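Local coordinates for CCHC-type domain-containing protein (Trypanosoma brucei brucei, PDB 7C4B) that probably trims RNA from the 3' end as an RNase D-type exonuclease and carries zinc-knuckle motifs that bind nucleotides, at residues 39-44 with 59-64; 43-48 with 171-176; 105-110 with 221-226. All coordinates share one frame; numbering follows the deposited sequence.

Contact 1 pairs strands 37-44 and 57-64 in the middle of the mixed sheet of the exonuclease fold. Contact 2 begins where the first of these strands runs out, sharing Glu43 and Ala44, and ties it to the loop between helices 161-169 and 182-188. Contact 3 packs helix 104-114 against helix 212-226. The centres lie about 15 to 20 Å apart, contacts 2 and 3 being the farthest pair. Both strands of contact 1 precede residue 105, and 105-110 falls between the two halves of contact 2. Helix 104-114 joins contacts 1 and 3, bringing Asp106, recorded as a manganese ligand in this protein, beside Asp41 at the two-manganese site, while contact 2 backs Glu43 at that site's edge.

Contact 1 of 3, residues 39-44 with 59-64; sequences ALDIEA and LVQACS. With MN (manganese (II) ion), chain E; MN (manganese (II) ion), chain D.
The amide of Gln61 reaches across to the bent side chain of Glu43, its NE2 lying 3.3 Å from Glu43 CG. The two residues sit on neighbouring antiparallel strands at the centre of the RNase H-like exonuclease sheet, on the face that carries the metal-binding acids. Their side chains cross at about a right angle, and NE2 makes a weak, strongly bent bond to Glu43 OE2 (122° at the hydrogen). The firmer partner of this NH2 is the backbone oxygen of Ala188, which holds the amide from beyond the two strands. Gln61 also runs alongside Asp41, pointing the same way, with amide and carboxylate turned 47° apart.

Asp41 has its CG anti to the backbone N (chi1 -162°), which carries the carboxylate out to two manganese ions. OD2 binds one at 2.0 Å and OD1 the other at 2.2 Å, so a single carboxylate bridges the pair. Asp191 binds the first ion too, and Asp106, recorded as a manganese ligand in this protein, approaches from helix 104-114. With Glu43 they are consistent with the four acids of the DEDD exonucleases. OD1 also takes a weak bond from the backbone N of Ile42.

Beneath the side chains the ladder is regular. Ala39, Asp41 and Glu43 form hydrogen-bonded pairs with Cys63, Gln61 and Leu59, giving six backbone bonds in all. On the opposite face, Leu40 CD2 rests 3.9 Å from Ala62 CB, and Ile42 CG1 meets Val60 CG2; Ile42 also packs on Leu110. Back on the metal face, Glu43, itself recorded as a manganese ligand in this protein, keeps OE2 3.1 Å from the ion that Asp41 OD2 binds.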
ATOM      1  N   ALA A  39       3.075 -10.261  -0.885  1.00 41.22           N
ATOM      2  CA  ALA A  39       2.207  -9.171  -1.307  1.00 31.55           C
ATOM      3  C   ALA A  39       0.961  -9.732  -1.978  1.00 31.32           C
ATOM      4  O   ALA A  39       1.041 -10.664  -2.781  1.00 40.71           O
ATOM      5  CB  ALA A  39       2.949  -8.234  -2.261  1.00 30.53           C
ATOM      6  N   LEU A  40      -0.197  -9.163  -1.643  1.00 32.43           N
ATOM      7  CA  LEU A  40      -1.475  -9.703  -2.084  1.00 38.09           C
ATOM      8  C   LEU A  40      -2.351  -8.607  -2.674  1.00 40.01           C
ATOM      9  O   LEU A  40      -2.285  -7.445  -2.264  1.00 35.83           O
ATOM     10  CB  LEU A  40      -2.228 -10.385  -0.932  1.00 32.10           C
ATOM     11  CG  LEU A  40      -1.636 -11.691  -0.402  1.00 40.54           C
ATOM     12  CD1 LEU A  40      -2.483 -12.230   0.740  1.00 33.05           C
ATOM     13  CD2 LEU A  40      -1.525 -12.714  -1.520  1.00 30.76           C
ATOM     14  N   ASP A  41      -3.183  -9.003  -3.635  1.00 33.03           N
ATOM     15  CA  ASP A  41      -4.149  -8.110  -4.259  1.00 40.17           C
ATOM     16  C   ASP A  41      -5.265  -8.968  -4.840  1.00 38.60           C
ATOM     17  O   ASP A  41      -5.149 -10.193  -4.922  1.00 34.47           O
ATOM     18  CB  ASP A  41      -3.489  -7.233  -5.331  1.00 35.06           C
ATOM     19  CG  ASP A  41      -4.323  -6.016  -5.692  1.00 45.26           C
ATOM     20  OD1 ASP A  41      -5.137  -5.575  -4.853  1.00 47.98           O
ATOM     21  OD2 ASP A  41      -4.159  -5.495  -6.814  1.00 52.90           O
ATOM     22  N   ILE A  42      -6.354  -8.314  -5.236  1.00 40.79           N
ATOM     23  CA  ILE A  42      -7.523  -8.996  -5.782  1.00 37.67           C
ATOM     24  C   ILE A  42      -8.051  -8.208  -6.972  1.00 41.54           C
ATOM     25  O   ILE A  42      -8.142  -6.976  -6.926  1.00 54.88           O
ATOM     26  CB  ILE A  42      -8.630  -9.171  -4.718  1.00 45.92           C
ATOM     27  CG1 ILE A  42      -8.206 -10.173  -3.644  1.00 44.33           C
ATOM     28  CG2 ILE A  42      -9.942  -9.615  -5.358  1.00 33.25           C
ATOM     29  CD1 ILE A  42      -9.269 -10.409  -2.591  1.00 39.41           C
ATOM     30  N   GLU A  43      -8.392  -8.921  -8.043  1.00 41.60           N
ATOM     31  CA  GLU A  43      -9.185  -8.379  -9.136  1.00 34.86           C
ATOM     32  C   GLU A  43     -10.550  -9.051  -9.115  1.00 41.93           C
ATOM     33  O   GLU A  43     -10.640 -10.284  -9.135  1.00 40.03           O
ATOM     34  CB  GLU A  43      -8.502  -8.597 -10.489  1.00 46.17           C
ATOM     35  CG  GLU A  43      -7.136  -7.934 -10.620  1.00 57.68           C
ATOM     36  CD  GLU A  43      -7.198  -6.418 -10.543  1.00 49.47           C
ATOM     37  OE1 GLU A  43      -8.264  -5.843 -10.854  1.00 58.04           O
ATOM     38  OE2 GLU A  43      -6.179  -5.800 -10.168  1.00 72.42           O
ATOM     39  N   ALA A  44     -11.609  -8.245  -9.063  1.00 38.01           N
ATOM     40  CA  ALA A  44     -12.966  -8.750  -8.934  1.00 44.28           C
ATOM     41  C   ALA A  44     -13.835  -8.200 -10.057  1.00 50.95           C
ATOM     42  O   ALA A  44     -13.463  -7.255 -10.759  1.00 42.48           O
ATOM     43  CB  ALA A  44     -13.569  -8.385  -7.569  1.00 26.15           C
ATOM     44  N   LEU A  59      -9.336 -12.879  -9.871  1.00 35.08           N
ATOM     45  CA  LEU A  59      -7.935 -13.209  -9.672  1.00 37.28           C
ATOM     46  C   LEU A  59      -7.514 -12.824  -8.263  1.00 37.44           C
ATOM     47  O   LEU A  59      -8.008 -11.847  -7.694  1.00 40.89           O
ATOM     48  CB  LEU A  59      -7.025 -12.483 -10.675  1.00 42.38           C
ATOM     49  CG  LEU A  59      -7.206 -12.696 -12.177  1.00 39.79           C
ATOM     50  CD1 LEU A  59      -6.227 -11.815 -12.939  1.00 37.77           C
ATOM     51  CD2 LEU A  59      -7.011 -14.158 -12.539  1.00 38.89           C
ATOM     52  N   VAL A  60      -6.592 -13.604  -7.708  1.00 35.38           N
ATOM     53  CA  VAL A  60      -5.841 -13.227  -6.517  1.00 35.12           C
ATOM     54  C   VAL A  60      -4.372 -13.201  -6.910  1.00 34.21           C
ATOM     55  O   VAL A  60      -3.829 -14.219  -7.358  1.00 41.29           O
ATOM     56  CB  VAL A  60      -6.079 -14.189  -5.342  1.00 34.00           C
ATOM     57  CG1 VAL A  60      -5.166 -13.831  -4.173  1.00 31.98           C
ATOM     58  CG2 VAL A  60      -7.535 -14.148  -4.907  1.00 28.13           C
ATOM     59  N   GLN A  61      -3.739 -12.042  -6.762  1.00 39.68           N
ATOM     60  CA  GLN A  61      -2.347 -11.855  -7.144  1.00 41.70           C
ATOM     61  C   GLN A  61      -1.447 -11.998  -5.925  1.00 43.46           C
ATOM     62  O   GLN A  61      -1.769 -11.504  -4.841  1.00 38.28           O
ATOM     63  CB  GLN A  61      -2.135 -10.485  -7.792  1.00 37.95           C
ATOM     64  CG  GLN A  61      -3.020 -10.215  -8.998  1.00 27.99           C
ATOM     65  CD  GLN A  61      -4.321  -9.532  -8.632  1.00 43.33           C
ATOM     66  OE1 GLN A  61      -5.270 -10.175  -8.182  1.00 53.01           O
ATOM     67  NE2 GLN A  61      -4.373  -8.218  -8.824  1.00 39.88           N
ATOM     68  N   ALA A  62      -0.314 -12.675  -6.110  1.00 43.78           N
ATOM     69  CA  ALA A  62       0.623 -12.927  -5.025  1.00 39.59           C
ATOM     70  C   ALA A  62       2.049 -12.756  -5.525  1.00 47.73           C
ATOM     71  O   ALA A  62       2.393 -13.214  -6.618  1.00 49.34           O
ATOM     72  CB  ALA A  62       0.439 -14.332  -4.442  1.00 35.62           C
ATOM     73  N   CYS A  63       2.875 -12.097  -4.714  1.00 43.17           N
ATOM     74  CA  CYS A  63       4.281 -11.875  -5.044  1.00 46.05           C
ATOM     75  C   CYS A  63       5.067 -11.874  -3.742  1.00 47.39           C
ATOM     76  O   CYS A  63       4.891 -10.975  -2.914  1.00 39.93           O
ATOM     77  CB  CYS A  63       4.469 -10.565  -5.804  1.00 43.72           C
ATOM     78  SG  CYS A  63       6.172 -10.226  -6.296  1.00 55.92           S
ATOM     79  N   SER A  64       5.929 -12.870  -3.561  1.00 44.00           N
ATOM     80  CA  SER A  64       6.682 -13.043  -2.328  1.00 47.84           C
ATOM     81  C   SER A  64       8.168 -12.804  -2.564  1.00 53.61           C
ATOM     82  O   SER A  64       8.625 -12.605  -3.692  1.00 43.84           O
ATOM     83  CB  SER A  64       6.461 -14.445  -1.750  1.00 41.13           C
ATOM     84  OG  SER A  64       7.254 -15.407  -2.425  1.00 50.26           O
TER
HETATM   85 MN    MN E 404      -5.128  -4.047  -7.777  1.00 80.61          MN
HETATM   86 MN    MN D 403      -6.315  -3.927  -3.917  1.00106.12          MN

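Contact 2 of 3, residues 43-48 with 171-176; sequences EAFCTT and NRPVWD
Cys46 N donates a nearly straight hydrogen bond to Pro173 O (3.2 Å, 169° at the hydrogen), joining the chain just past strand 37-44 to an irregular loop. The next residue in that loop, Val174, has the phi and psi of a classic gamma turn, although the bond that would close it, from Trp175 N to Pro173 O, is modelled too short to carry weight.

On one side of this link, Phe45 offers a ring face to Pro173, whose CB stands 4.0 Å from the ring centroid in a CH-pi contact. The far end of the ring reaches Asp176, with CZ 3.5 Å from its CB. On the other side, Cys46 SG lies beside Val174 CG2, at 3.8 Å.

The indole of Trp175 slips under the stem of Glu43. Glu43 CB sits 4.2 Å from the centroid of the five-membered ring, almost on its normal, while Val174 CG1 lies over the rim of the opposite face.

The loop is thereby pressed against a metal-site acid at the strand end whose Glu43 and Ala44 bind AMP and GMP. Trp175 also packs on Leu59 of strand 57-64, on Met167 of helix 161-169, and edge-to-face with Phe184 of helix 182-188.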
ATOM      1  N   GLU A  43      -8.392  -8.921  -8.043  1.00 41.60           N
ATOM      2  CA  GLU A  43      -9.185  -8.379  -9.136  1.00 34.86           C
ATOM      3  C   GLU A  43     -10.550  -9.051  -9.115  1.00 41.93           C
ATOM      4  O   GLU A  43     -10.640 -10.284  -9.135  1.00 40.03           O
ATOM      5  CB  GLU A  43      -8.502  -8.597 -10.489  1.00 46.17           C
ATOM      6  CG  GLU A  43      -7.136  -7.934 -10.620  1.00 57.68           C
ATOM      7  CD  GLU A  43      -7.198  -6.418 -10.543  1.00 49.47           C
ATOM      8  OE1 GLU A  43      -8.264  -5.843 -10.854  1.00 58.04           O
ATOM      9  OE2 GLU A  43      -6.179  -5.800 -10.168  1.00 72.42           O
ATOM     10  N   ALA A  44     -11.609  -8.245  -9.063  1.00 38.01           N
ATOM     11  CA  ALA A  44     -12.966  -8.750  -8.934  1.00 44.28           C
ATOM     12  C   ALA A  44     -13.835  -8.200 -10.057  1.00 50.95           C
ATOM     13  O   ALA A  44     -13.463  -7.255 -10.759  1.00 42.48           O
ATOM     14  CB  ALA A  44     -13.569  -8.385  -7.569  1.00 26.15           C
ATOM     15  N   PHE A  45     -15.007  -8.813 -10.219  1.00 37.60           N
ATOM     16  CA  PHE A  45     -15.982  -8.342 -11.193  1.00 46.88           C
ATOM     17  C   PHE A  45     -16.411  -6.918 -10.866  1.00 50.76           C
ATOM     18  O   PHE A  45     -16.673  -6.582  -9.707  1.00 47.21           O
ATOM     19  CB  PHE A  45     -17.221  -9.246 -11.207  1.00 37.73           C
ATOM     20  CG  PHE A  45     -17.014 -10.588 -11.862  1.00 42.27           C
ATOM     21  CD1 PHE A  45     -15.746 -11.074 -12.134  1.00 41.53           C
ATOM     22  CD2 PHE A  45     -18.110 -11.366 -12.209  1.00 41.63           C
ATOM     23  CE1 PHE A  45     -15.576 -12.310 -12.733  1.00 41.19           C
ATOM     24  CE2 PHE A  45     -17.947 -12.600 -12.808  1.00 36.91           C
ATOM     25  CZ  PHE A  45     -16.678 -13.073 -13.070  1.00 48.52           C
ATOM     26  N   CYS A  46     -16.491  -6.079 -11.894  1.00 46.91           N
ATOM     27  CA  CYS A  46     -17.057  -4.749 -11.719  1.00 47.17           C
ATOM     28  C   CYS A  46     -18.554  -4.857 -11.461  1.00 49.36           C
ATOM     29  O   CYS A  46     -19.254  -5.650 -12.097  1.00 57.03           O
ATOM     30  CB  CYS A  46     -16.789  -3.884 -12.951  1.00 63.86           C
ATOM     31  SG  CYS A  46     -15.040  -3.721 -13.389  1.00 66.69           S
ATOM     32  N   THR A  47     -19.045  -4.062 -10.516  1.00 57.28           N
ATOM     33  CA  THR A  47     -20.437  -4.110 -10.090  1.00 72.54           C
ATOM     34  C   THR A  47     -21.194  -2.921 -10.662  1.00 81.60           C
ATOM     35  O   THR A  47     -20.702  -1.788 -10.620  1.00 78.74           O
ATOM     36  CB  THR A  47     -20.548  -4.116  -8.563  1.00 76.75           C
ATOM     37  OG1 THR A  47     -20.122  -2.849  -8.044  1.00 86.68           O
ATOM     38  CG2 THR A  47     -19.682  -5.217  -7.970  1.00 64.12           C
ATOM     39  N   THR A  48     -22.390  -3.183 -11.192  1.00 90.19           N
ATOM     40  CA  THR A  48     -23.222  -2.101 -11.710  1.00 93.01           C
ATOM     41  C   THR A  48     -23.695  -1.187 -10.587  1.00 94.21           C
ATOM     42  O   THR A  48     -23.817   0.029 -10.777  1.00 96.81           O
ATOM     43  CB  THR A  48     -24.418  -2.672 -12.472  1.00100.91           C
ATOM     44  OG1 THR A  48     -25.431  -3.073 -11.542  1.00 96.17           O
ATOM     45  CG2 THR A  48     -23.993  -3.876 -13.299  1.00 98.38           C
ATOM     46  N   ASN A 171     -20.117  -1.107 -16.975  1.00 91.07           N
ATOM     47  CA  ASN A 171     -21.251  -1.812 -17.562  1.00 88.34           C
ATOM     48  C   ASN A 171     -21.128  -3.319 -17.396  1.00 85.83           C
ATOM     49  O   ASN A 171     -22.145  -4.013 -17.279  1.00105.92           O
ATOM     50  CB  ASN A 171     -21.369  -1.481 -19.047  1.00 92.98           C
ATOM     51  CG  ASN A 171     -20.144  -1.913 -19.829  1.00 98.11           C
ATOM     52  OD1 ASN A 171     -19.075  -2.134 -19.252  1.00104.21           O
ATOM     53  ND2 ASN A 171     -20.280  -2.008 -21.147  1.00 96.39           N
ATOM     54  N   ARG A 172     -19.904  -3.839 -17.393  1.00 81.84           N
ATOM     55  CA  ARG A 172     -19.640  -5.264 -17.502  1.00 78.45           C
ATOM     56  C   ARG A 172     -18.743  -5.732 -16.367  1.00 68.97           C
ATOM     57  O   ARG A 172     -18.032  -4.927 -15.757  1.00 73.28           O
ATOM     58  CB  ARG A 172     -18.961  -5.589 -18.841  1.00 63.03           C
ATOM     59  CG  ARG A 172     -19.733  -5.158 -20.074  1.00 95.62           C
ATOM     60  CD  ARG A 172     -19.169  -5.790 -21.334  1.00106.92           C
ATOM     61  NE  ARG A 172     -17.762  -6.164 -21.195  1.00102.79           N
ATOM     62  CZ  ARG A 172     -16.737  -5.320 -21.273  1.00 86.26           C
ATOM     63  NH1 ARG A 172     -15.500  -5.779 -21.133  1.00 69.64           N
ATOM     64  NH2 ARG A 172     -16.940  -4.026 -21.485  1.00 84.65           N
ATOM     65  N   PRO A 173     -18.754  -7.034 -16.070  1.00 73.23           N
ATOM     66  CA  PRO A 173     -17.799  -7.563 -15.081  1.00 62.53           C
ATOM     67  C   PRO A 173     -16.347  -7.400 -15.496  1.00 64.62           C
ATOM     68  O   PRO A 173     -15.465  -7.403 -14.627  1.00 59.30           O
ATOM     69  CB  PRO A 173     -18.193  -9.044 -14.979  1.00 65.60           C
ATOM     70  CG  PRO A 173     -19.622  -9.089 -15.419  1.00 73.78           C
ATOM     71  CD  PRO A 173     -19.737  -8.046 -16.488  1.00 64.06           C
ATOM     72  N   VAL A 174     -16.076  -7.276 -16.798  1.00 59.79           N
ATOM     73  CA  VAL A 174     -14.736  -7.068 -17.343  1.00 46.07           C
ATOM     74  C   VAL A 174     -13.853  -8.288 -17.100  1.00 57.75           C
ATOM     75  O   VAL A 174     -13.375  -8.919 -18.049  1.00 50.43           O
ATOM     76  CB  VAL A 174     -14.079  -5.798 -16.768  1.00 53.00           C
ATOM     77  CG1 VAL A 174     -12.653  -5.664 -17.274  1.00 49.41           C
ATOM     78  CG2 VAL A 174     -14.899  -4.567 -17.125  1.00 55.49           C
ATOM     79  N   TRP A 175     -13.625  -8.627 -15.831  1.00 47.11           N
ATOM     80  CA  TRP A 175     -12.702  -9.694 -15.468  1.00 50.69           C
ATOM     81  C   TRP A 175     -13.316 -11.087 -15.568  1.00 46.42           C
ATOM     82  O   TRP A 175     -12.743 -12.039 -15.026  1.00 45.57           O
ATOM     83  CB  TRP A 175     -12.161  -9.457 -14.056  1.00 43.56           C
ATOM     84  CG  TRP A 175     -11.270  -8.264 -13.974  1.00 48.41           C
ATOM     85  CD1 TRP A 175     -11.605  -7.016 -13.536  1.00 44.81           C
ATOM     86  CD2 TRP A 175      -9.893  -8.198 -14.360  1.00 42.82           C
ATOM     87  NE1 TRP A 175     -10.517  -6.179 -13.615  1.00 39.02           N
ATOM     88  CE2 TRP A 175      -9.454  -6.882 -14.118  1.00 47.12           C
ATOM     89  CE3 TRP A 175      -8.987  -9.127 -14.882  1.00 44.94           C
ATOM     90  CZ2 TRP A 175      -8.149  -6.471 -14.382  1.00 49.81           C
ATOM     91  CZ3 TRP A 175      -7.692  -8.717 -15.140  1.00 46.38           C
ATOM     92  CH2 TRP A 175      -7.286  -7.401 -14.890  1.00 55.46           C
ATOM     93  N   ASP A 176     -14.452 -11.234 -16.248  1.00 57.52           N
ATOM     94  CA  ASP A 176     -15.072 -12.540 -16.425  1.00 44.46           C
ATOM     95  C   ASP A 176     -14.547 -13.292 -17.640  1.00 53.20           C
ATOM     96  O   ASP A 176     -14.674 -14.520 -17.693  1.00 51.88           O
ATOM     97  CB  ASP A 176     -16.593 -12.391 -16.546  1.00 55.90           C
ATOM     98  CG  ASP A 176     -16.996 -11.307 -17.530  1.00 63.17           C
ATOM     99  OD1 ASP A 176     -16.104 -10.740 -18.197  1.00 68.22           O
ATOM    100  OD2 ASP A 176     -18.207 -11.024 -17.639  1.00 74.51           O
TER

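Contact 3 of 3, residues 105-110 with 221-226; sequences RDVEAL and QYVEHY
Apolar contact comes first: Val107 CG1 fits between Val223 CG1, at 4.1 Å, and Tyr226 CB, at 4.2 Å. With CG1 anti to the backbone N (chi1 166°), this methyl faces the last turn of helix 212-226. The contact joins that helix end to helix 104-114, which carries Asp106 toward the metal site; the two segments cross at -47° with their axes 8.8 Å apart.

Tyr226 O, at the C-terminal end of its helix, accepts a CA-H...O approach from Glu108 CA at 3.2 Å.

The charged interactions centre on Arg105. It is bent at chi2 and chi3, and the extended Glu108 one turn on reaches its guanidinium: NE bonds OE1 at 3.2 Å in a salt bridge, and NH1 adds weak bonds to both carboxylate oxygens. NH1 also sits at the rim of the Tyr226 ring, 3.6 Å from CE1 and near the ring plane, with guanidinium and ring 79° apart.

Beyond the helices, Glu235 takes both a salt bridge from Arg105 NH2 and a hydrogen bond from Tyr226 OH, and Val232 N binds Glu108 OE2. The buried Glu108 charge is thus met by a guanidinium and a backbone N-H, which would tend to keep it ionised.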
ATOM      1  N   ARG A 105     -11.631  -3.685   1.674  1.00 34.15           N
ATOM      2  CA  ARG A 105     -12.570  -4.435   0.847  1.00 36.28           C
ATOM      3  C   ARG A 105     -11.997  -5.781   0.423  1.00 38.96           C
ATOM      4  O   ARG A 105     -12.756  -6.725   0.173  1.00 43.97           O
ATOM      5  CB  ARG A 105     -12.966  -3.608  -0.374  1.00 41.67           C
ATOM      6  CG  ARG A 105     -13.316  -2.166  -0.040  1.00 51.49           C
ATOM      7  CD  ARG A 105     -14.803  -1.896  -0.133  1.00 57.30           C
ATOM      8  NE  ARG A 105     -15.565  -2.489   0.964  1.00 59.54           N
ATOM      9  CZ  ARG A 105     -15.838  -1.866   2.106  1.00 57.57           C
ATOM     10  NH1 ARG A 105     -16.544  -2.482   3.045  1.00 56.03           N
ATOM     11  NH2 ARG A 105     -15.406  -0.628   2.311  1.00 67.33           N
ATOM     12  N   ASP A 106     -10.668  -5.894   0.339  1.00 39.81           N
ATOM     13  CA  ASP A 106     -10.054  -7.176   0.009  1.00 36.12           C
ATOM     14  C   ASP A 106     -10.236  -8.183   1.137  1.00 33.70           C
ATOM     15  O   ASP A 106     -10.560  -9.349   0.887  1.00 38.68           O
ATOM     16  CB  ASP A 106      -8.569  -6.986  -0.302  1.00 51.44           C
ATOM     17  CG  ASP A 106      -8.335  -6.281  -1.622  1.00 59.77           C
ATOM     18  OD1 ASP A 106      -9.228  -5.529  -2.065  1.00 62.31           O
ATOM     19  OD2 ASP A 106      -7.254  -6.480  -2.216  1.00 66.01           O
ATOM     20  N   VAL A 107     -10.024  -7.755   2.382  1.00 38.15           N
ATOM     21  CA  VAL A 107     -10.250  -8.642   3.518  1.00 38.88           C
ATOM     22  C   VAL A 107     -11.725  -9.010   3.614  1.00 36.73           C
ATOM     23  O   VAL A 107     -12.075 -10.152   3.936  1.00 37.85           O
ATOM     24  CB  VAL A 107      -9.733  -7.986   4.811  1.00 31.74           C
ATOM     25  CG1 VAL A 107     -10.257  -8.714   6.032  1.00 40.32           C
ATOM     26  CG2 VAL A 107      -8.211  -7.970   4.818  1.00 40.92           C
ATOM     27  N   GLU A 108     -12.610  -8.055   3.318  1.00 32.09           N
ATOM     28  CA  GLU A 108     -14.040  -8.342   3.309  1.00 36.12           C
ATOM     29  C   GLU A 108     -14.382  -9.410   2.279  1.00 41.51           C
ATOM     30  O   GLU A 108     -15.197 -10.301   2.545  1.00 37.67           O
ATOM     31  CB  GLU A 108     -14.828  -7.060   3.039  1.00 38.63           C
ATOM     32  CG  GLU A 108     -16.339  -7.243   3.007  1.00 43.61           C
ATOM     33  CD  GLU A 108     -17.069  -5.990   2.554  1.00 50.41           C
ATOM     34  OE1 GLU A 108     -16.698  -5.433   1.498  1.00 50.72           O
ATOM     35  OE2 GLU A 108     -18.010  -5.560   3.253  1.00 44.60           O
ATOM     36  N   ALA A 109     -13.757  -9.344   1.098  1.00 36.06           N
ATOM     37  CA  ALA A 109     -14.045 -10.321   0.051  1.00 37.21           C
ATOM     38  C   ALA A 109     -13.464 -11.689   0.387  1.00 37.23           C
ATOM     39  O   ALA A 109     -14.104 -12.717   0.139  1.00 38.04           O
ATOM     40  CB  ALA A 109     -13.510  -9.824  -1.291  1.00 35.32           C
ATOM     41  N   LEU A 110     -12.248 -11.725   0.940  1.00 37.56           N
ATOM     42  CA  LEU A 110     -11.677 -12.995   1.378  1.00 33.58           C
ATOM     43  C   LEU A 110     -12.564 -13.660   2.422  1.00 43.11           C
ATOM     44  O   LEU A 110     -12.712 -14.888   2.435  1.00 39.95           O
ATOM     45  CB  LEU A 110     -10.271 -12.780   1.942  1.00 35.17           C
ATOM     46  CG  LEU A 110      -9.186 -12.235   1.012  1.00 45.16           C
ATOM     47  CD1 LEU A 110      -7.873 -12.087   1.766  1.00 42.64           C
ATOM     48  CD2 LEU A 110      -9.011 -13.135  -0.197  1.00 32.41           C
ATOM     49  N   GLN A 221      -6.525  -4.629  13.555  1.00 31.69           N
ATOM     50  CA  GLN A 221      -7.797  -4.096  13.902  1.00 30.39           C
ATOM     51  C   GLN A 221      -8.657  -3.981  12.667  1.00 35.92           C
ATOM     52  O   GLN A 221      -9.812  -4.242  12.710  1.00 39.81           O
ATOM     53  CB  GLN A 221      -7.655  -2.764  14.581  1.00 32.11           C
ATOM     54  CG  GLN A 221      -7.566  -2.866  16.083  1.00 61.21           C
ATOM     55  CD  GLN A 221      -8.912  -2.908  16.741  1.00 54.69           C
ATOM     56  OE1 GLN A 221      -9.156  -2.200  17.684  1.00 73.76           O
ATOM     57  NE2 GLN A 221      -9.793  -3.732  16.234  1.00 58.02           N
ATOM     58  N   TYR A 222      -8.094  -3.549  11.560  1.00 37.25           N
ATOM     59  CA  TYR A 222      -8.857  -3.463  10.320  1.00 34.97           C
ATOM     60  C   TYR A 222      -9.323  -4.839   9.865  1.00 30.25           C
ATOM     61  O   TYR A 222     -10.459  -4.994   9.405  1.00 35.41           O
ATOM     62  CB  TYR A 222      -8.025  -2.782   9.232  1.00 28.51           C
ATOM     63  CG  TYR A 222      -8.087  -1.274   9.301  1.00 32.52           C
ATOM     64  CD1 TYR A 222      -9.147  -0.580   8.735  1.00 26.37           C
ATOM     65  CD2 TYR A 222      -7.094  -0.545   9.946  1.00 31.40           C
ATOM     66  CE1 TYR A 222      -9.217   0.799   8.803  1.00 37.83           C
ATOM     67  CE2 TYR A 222      -7.154   0.834  10.018  1.00 27.81           C
ATOM     68  CZ  TYR A 222      -8.218   1.500   9.444  1.00 32.46           C
ATOM     69  OH  TYR A 222      -8.285   2.872   9.513  1.00 35.97           O
ATOM     70  N   VAL A 223      -8.466  -5.854  10.000  1.00 33.50           N
ATOM     71  CA  VAL A 223      -8.852  -7.208   9.612  1.00 38.13           C
ATOM     72  C   VAL A 223     -10.015  -7.693  10.467  1.00 35.68           C
ATOM     73  O   VAL A 223     -10.994  -8.250   9.957  1.00 41.19           O
ATOM     74  CB  VAL A 223      -7.645  -8.157   9.705  1.00 34.11           C
ATOM     75  CG1 VAL A 223      -8.064  -9.579   9.365  1.00 35.75           C
ATOM     76  CG2 VAL A 223      -6.528  -7.688   8.782  1.00 33.24           C
ATOM     77  N   GLU A 224      -9.929  -7.478  11.784  1.00 42.02           N
ATOM     78  CA  GLU A 224     -11.017  -7.877  12.672  1.00 36.59           C
ATOM     79  C   GLU A 224     -12.317  -7.168  12.322  1.00 33.86           C
ATOM     80  O   GLU A 224     -13.400  -7.745  12.475  1.00 38.09           O
ATOM     81  CB  GLU A 224     -10.644  -7.594  14.129  1.00 44.61           C
ATOM     82  CG  GLU A 224      -9.478  -8.417  14.657  1.00 49.84           C
ATOM     83  CD  GLU A 224      -9.826  -9.880  14.840  1.00 69.43           C
ATOM     84  OE1 GLU A 224     -11.027 -10.195  14.984  1.00 80.99           O
ATOM     85  OE2 GLU A 224      -8.898 -10.715  14.842  1.00 72.24           O
ATOM     86  N   HIS A 225     -12.234  -5.927  11.841  1.00 36.84           N
ATOM     87  CA  HIS A 225     -13.437  -5.167  11.527  1.00 35.15           C
ATOM     88  C   HIS A 225     -14.063  -5.589  10.204  1.00 35.80           C
ATOM     89  O   HIS A 225     -15.287  -5.499  10.049  1.00 37.82           O
ATOM     90  CB  HIS A 225     -13.115  -3.673  11.496  1.00 33.88           C
ATOM     91  CG  HIS A 225     -14.324  -2.796  11.391  1.00 37.70           C
ATOM     92  ND1 HIS A 225     -14.969  -2.282  12.495  1.00 40.79           N
ATOM     93  CD2 HIS A 225     -15.006  -2.343  10.313  1.00 40.00           C
ATOM     94  CE1 HIS A 225     -15.995  -1.550  12.102  1.00 42.57           C
ATOM     95  NE2 HIS A 225     -16.040  -1.571  10.782  1.00 38.31           N
ATOM     96  N   TYR A 226     -13.260  -6.053   9.244  1.00 33.04           N
ATOM     97  CA  TYR A 226     -13.755  -6.336   7.905  1.00 42.51           C
ATOM     98  C   TYR A 226     -13.810  -7.815   7.559  1.00 40.19           C
ATOM     99  O   TYR A 226     -14.329  -8.163   6.493  1.00 40.93           O
ATOM    100  CB  TYR A 226     -12.903  -5.598   6.861  1.00 38.47           C
ATOM    101  CG  TYR A 226     -13.180  -4.116   6.831  1.00 33.45           C
ATOM    102  CD1 TYR A 226     -14.208  -3.600   6.053  1.00 36.06           C
ATOM    103  CD2 TYR A 226     -12.429  -3.233   7.594  1.00 30.13           C
ATOM    104  CE1 TYR A 226     -14.475  -2.246   6.027  1.00 34.09           C
ATOM    105  CE2 TYR A 226     -12.689  -1.875   7.576  1.00 28.66           C
ATOM    106  CZ  TYR A 226     -13.714  -1.388   6.791  1.00 28.59           C
ATOM    107  OH  TYR A 226     -13.980  -0.039   6.766  1.00 42.48           O
TER